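Local coordinates for biofilm-associated surface protein (Staphylococcus aureus, PDB 7C7U) that is a cell-wall-anchored surface protein of the bacterium that binds calcium and probably switches between states that promote or restrain amyloid and biofilm formation, at residues 250-261 with 360-371. Sequence-based numbering, arbitrary orientation.
Sequences QWAYNYQIDKDL and EDFTFAGYLTDS
Asn254 sets its CB over one face of the Tyr367 ring in a CH-pi contact, 3.5 Å from the centroid and displaced toward the rim; its amide runs nearly parallel to the ring, 8° apart. With chi1 at 56°, CG of Tyr367 stands between its own backbone N and carbonyl carbon, which turns the ring toward Asn254. The amide is fixed in rotation by two bonds, ND2 giving one hydrogen to Thr369 OG1 at 3.1 Å and one to Tyr367 O at 3.2 Å. That oxygen takes ND2 from well above its carbonyl plane and Asn254 N nearly end-on.

On the sheet face carrying Tyr253 and Leu368, the Tyr253 hydroxyl, bonded to Gln233, fills the place above Gly366 where a side chain would stand, OH to CA 3.9 Å; Leu368 CD2 abuts that ring's edge. Farther along, Leu261 straddles two rings: CD2 makes a CH-pi contact over one face of Phe362, 3.9 Å from the centroid, while CD1 meets the edge of Phe364 at CZ, 3.6 Å away. Nearby, Asp258 OD2 accepts from Thr363 N at 2.9 Å through its anti lone pair, and OD1 closes an Asx turn with Asp260 N.

Strands 252-257 and 360-369, 173° apart in direction, are the central antiparallel pair of a four-stranded sheet; Tyr253, Ile257 and Leu261 pack against strand 323-331 of a five-stranded sheet, a beta-sandwich arrangement.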
# COMPACT_ATOMS: atom_id res chain seq x y z
N GLN A 250 -42.26 -3.10 1.77
CA GLN A 250 -40.89 -3.08 1.24
C GLN A 250 -39.87 -2.81 2.34
O GLN A 250 -40.10 -2.02 3.26
CB GLN A 250 -40.75 -2.02 0.15
CG GLN A 250 -41.44 -2.36 -1.16
CD GLN A 250 -40.86 -3.56 -1.88
OE1 GLN A 250 -39.65 -3.70 -2.02
NE2 GLN A 250 -41.74 -4.43 -2.37
N TRP A 251 -38.74 -3.48 2.23
CA TRP A 251 -37.63 -3.26 3.13
C TRP A 251 -36.86 -1.99 2.75
O TRP A 251 -37.01 -1.44 1.66
CB TRP A 251 -36.68 -4.45 3.10
CG TRP A 251 -37.21 -5.72 3.68
CD1 TRP A 251 -38.44 -5.92 4.29
CD2 TRP A 251 -36.54 -6.98 3.72
NE1 TRP A 251 -38.56 -7.24 4.68
CE2 TRP A 251 -37.41 -7.91 4.34
CE3 TRP A 251 -35.29 -7.42 3.27
CZ2 TRP A 251 -37.06 -9.23 4.55
CZ3 TRP A 251 -34.95 -8.74 3.46
CH2 TRP A 251 -35.83 -9.63 4.10
N ALA A 252 -35.97 -1.55 3.65
CA ALA A 252 -35.05 -0.46 3.33
C ALA A 252 -33.62 -0.91 3.56
O ALA A 252 -33.34 -1.69 4.46
CB ALA A 252 -35.35 0.78 4.19
N TYR A 253 -32.70 -0.37 2.74
CA TYR A 253 -31.28 -0.53 2.97
C TYR A 253 -30.75 0.72 3.67
O TYR A 253 -31.03 1.85 3.24
CB TYR A 253 -30.51 -0.76 1.66
CG TYR A 253 -29.05 -1.03 1.90
CD1 TYR A 253 -28.65 -2.16 2.61
CD2 TYR A 253 -28.05 -0.16 1.42
CE1 TYR A 253 -27.33 -2.42 2.85
CE2 TYR A 253 -26.74 -0.41 1.67
CZ TYR A 253 -26.37 -1.53 2.36
OH TYR A 253 -25.05 -1.78 2.58
N ASN A 254 -29.96 0.51 4.73
CA ASN A 254 -29.48 1.56 5.61
C ASN A 254 -27.96 1.51 5.65
O ASN A 254 -27.38 0.42 5.65
CB ASN A 254 -30.06 1.38 7.03
CG ASN A 254 -31.56 1.24 7.04
OD1 ASN A 254 -32.29 2.21 7.27
ND2 ASN A 254 -32.05 0.03 6.74
N TYR A 255 -27.31 2.67 5.70
CA TYR A 255 -25.86 2.71 5.58
C TYR A 255 -25.31 3.83 6.45
O TYR A 255 -25.97 4.85 6.68
CB TYR A 255 -25.43 2.85 4.08
CG TYR A 255 -26.25 3.88 3.35
CD1 TYR A 255 -25.84 5.21 3.31
CD2 TYR A 255 -27.46 3.54 2.76
CE1 TYR A 255 -26.62 6.17 2.67
CE2 TYR A 255 -28.24 4.48 2.12
CZ TYR A 255 -27.82 5.80 2.09
OH TYR A 255 -28.61 6.75 1.47
N GLN A 256 -24.12 3.60 7.00
CA GLN A 256 -23.43 4.57 7.85
C GLN A 256 -22.05 4.81 7.26
O GLN A 256 -21.26 3.88 7.11
CB GLN A 256 -23.33 4.07 9.30
CG GLN A 256 -24.72 3.73 9.94
CD GLN A 256 -24.66 3.52 11.46
OE1 GLN A 256 -23.61 3.19 12.01
NE2 GLN A 256 -25.80 3.68 12.14
N ILE A 257 -21.76 6.06 6.90
CA ILE A 257 -20.47 6.44 6.32
C ILE A 257 -19.70 7.24 7.38
O ILE A 257 -20.25 8.18 7.95
CB ILE A 257 -20.64 7.25 5.02
CG1 ILE A 257 -21.63 6.56 4.07
CG2 ILE A 257 -19.27 7.50 4.29
CD1 ILE A 257 -21.17 5.19 3.57
N ASP A 258 -18.46 6.84 7.65
CA ASP A 258 -17.64 7.51 8.65
C ASP A 258 -17.66 9.02 8.45
O ASP A 258 -17.33 9.52 7.37
CB ASP A 258 -16.20 6.98 8.57
CG ASP A 258 -15.37 7.37 9.78
OD1 ASP A 258 -15.27 8.57 10.08
OD2 ASP A 258 -14.82 6.47 10.44
N LYS A 259 -18.07 9.74 9.50
CA LYS A 259 -18.20 11.19 9.43
C LYS A 259 -16.89 11.89 9.01
O LYS A 259 -16.93 12.95 8.36
CB LYS A 259 -18.69 11.72 10.78
CG LYS A 259 -17.73 11.48 11.93
CD LYS A 259 -18.33 11.96 13.25
CE LYS A 259 -17.34 11.82 14.39
NZ LYS A 259 -16.12 12.66 14.10
N ASP A 260 -15.73 11.34 9.35
CA ASP A 260 -14.48 12.01 8.97
C ASP A 260 -14.17 11.93 7.49
O ASP A 260 -13.29 12.65 7.02
CB ASP A 260 -13.29 11.44 9.75
CG ASP A 260 -13.35 11.79 11.22
OD1 ASP A 260 -13.99 12.81 11.54
OD2 ASP A 260 -12.75 11.07 12.04
N LEU A 261 -14.84 11.06 6.73
CA LEU A 261 -14.64 11.07 5.29
C LEU A 261 -15.49 12.12 4.60
O LEU A 261 -15.22 12.46 3.45
CB LEU A 261 -14.94 9.69 4.71
CG LEU A 261 -13.83 8.66 4.89
CD1 LEU A 261 -14.22 7.33 4.28
CD2 LEU A 261 -12.55 9.21 4.24
N GLU A 360 -4.94 6.14 9.77
CA GLU A 360 -6.28 6.53 10.16
C GLU A 360 -7.26 5.44 9.72
O GLU A 360 -7.24 5.01 8.57
CB GLU A 360 -6.69 7.88 9.56
CG GLU A 360 -7.84 8.52 10.36
CD GLU A 360 -8.22 9.92 9.89
OE1 GLU A 360 -7.56 10.47 8.99
OE2 GLU A 360 -9.20 10.47 10.43
N ASP A 361 -8.11 5.02 10.64
CA ASP A 361 -9.17 4.05 10.36
C ASP A 361 -10.50 4.75 10.17
O ASP A 361 -10.85 5.66 10.94
CB ASP A 361 -9.30 3.06 11.52
CG ASP A 361 -8.11 2.15 11.62
OD1 ASP A 361 -7.56 1.77 10.57
OD2 ASP A 361 -7.72 1.83 12.76
N PHE A 362 -11.26 4.31 9.17
CA PHE A 362 -12.63 4.77 8.97
C PHE A 362 -13.56 3.56 9.01
O PHE A 362 -13.23 2.50 8.48
CB PHE A 362 -12.80 5.53 7.67
CG PHE A 362 -11.79 6.66 7.50
CD1 PHE A 362 -10.54 6.41 6.99
CD2 PHE A 362 -12.10 7.94 7.91
CE1 PHE A 362 -9.59 7.43 6.86
CE2 PHE A 362 -11.17 8.97 7.78
CZ PHE A 362 -9.92 8.71 7.25
N THR A 363 -14.71 3.73 9.65
CA THR A 363 -15.62 2.61 9.84
C THR A 363 -16.95 2.89 9.18
O THR A 363 -17.33 4.05 8.98
CB THR A 363 -15.80 2.30 11.33
OG1 THR A 363 -16.13 3.49 12.03
CG2 THR A 363 -14.51 1.72 11.91
N PHE A 364 -17.64 1.80 8.79
CA PHE A 364 -18.88 1.85 8.03
C PHE A 364 -19.79 0.73 8.53
O PHE A 364 -19.33 -0.23 9.15
CB PHE A 364 -18.65 1.68 6.53
CG PHE A 364 -17.53 2.51 6.01
CD1 PHE A 364 -16.21 2.08 6.16
CD2 PHE A 364 -17.78 3.74 5.45
CE1 PHE A 364 -15.16 2.88 5.70
CE2 PHE A 364 -16.73 4.53 4.99
CZ PHE A 364 -15.43 4.09 5.13
N ALA A 365 -21.09 0.89 8.25
CA ALA A 365 -22.08 -0.15 8.56
C ALA A 365 -23.20 -0.14 7.52
O ALA A 365 -23.49 0.90 6.91
CB ALA A 365 -22.68 0.03 9.98
N GLY A 366 -23.83 -1.30 7.35
CA GLY A 366 -24.97 -1.44 6.46
C GLY A 366 -25.88 -2.53 7.00
O GLY A 366 -25.43 -3.45 7.68
N TYR A 367 -27.17 -2.38 6.75
CA TYR A 367 -28.16 -3.34 7.26
C TYR A 367 -29.49 -3.11 6.56
O TYR A 367 -29.75 -2.02 6.04
CB TYR A 367 -28.33 -3.25 8.80
CG TYR A 367 -28.71 -1.87 9.32
CD1 TYR A 367 -27.72 -0.88 9.53
CD2 TYR A 367 -30.02 -1.55 9.61
CE1 TYR A 367 -28.07 0.37 10.00
CE2 TYR A 367 -30.38 -0.30 10.07
CZ TYR A 367 -29.40 0.66 10.28
OH TYR A 367 -29.75 1.90 10.73
N LEU A 368 -30.32 -4.15 6.55
CA LEU A 368 -31.67 -4.10 6.03
C LEU A 368 -32.65 -4.00 7.19
O LEU A 368 -32.45 -4.59 8.25
CB LEU A 368 -32.00 -5.36 5.19
CG LEU A 368 -31.24 -5.44 3.86
CD1 LEU A 368 -31.17 -6.87 3.32
CD2 LEU A 368 -31.94 -4.52 2.87
N THR A 369 -33.74 -3.26 6.97
CA THR A 369 -34.80 -3.14 7.96
C THR A 369 -36.14 -3.44 7.30
O THR A 369 -36.31 -3.23 6.10
CB THR A 369 -34.89 -1.74 8.59
OG1 THR A 369 -34.91 -0.75 7.54
CG2 THR A 369 -33.73 -1.48 9.57
N ASP A 370 -37.10 -3.92 8.09
CA ASP A 370 -38.42 -4.10 7.52
C ASP A 370 -39.14 -2.75 7.47
O ASP A 370 -38.59 -1.71 7.87
CB ASP A 370 -39.21 -5.17 8.29
CG ASP A 370 -39.57 -4.77 9.72
OD1 ASP A 370 -39.50 -3.59 10.08
OD2 ASP A 370 -39.95 -5.69 10.51
N SER A 371 -40.40 -2.76 7.01
CA SER A 371 -41.15 -1.51 6.87
C SER A 371 -41.47 -0.85 8.21
O SER A 371 -41.96 0.28 8.21
CB SER A 371 -42.45 -1.75 6.09
OG SER A 371 -43.27 -2.73 6.70
O HOH W 1 -34.80 2.54 8.32
O HOH W 2 -28.43 4.13 10.72
O HOH W 3 -14.47 5.13 13.17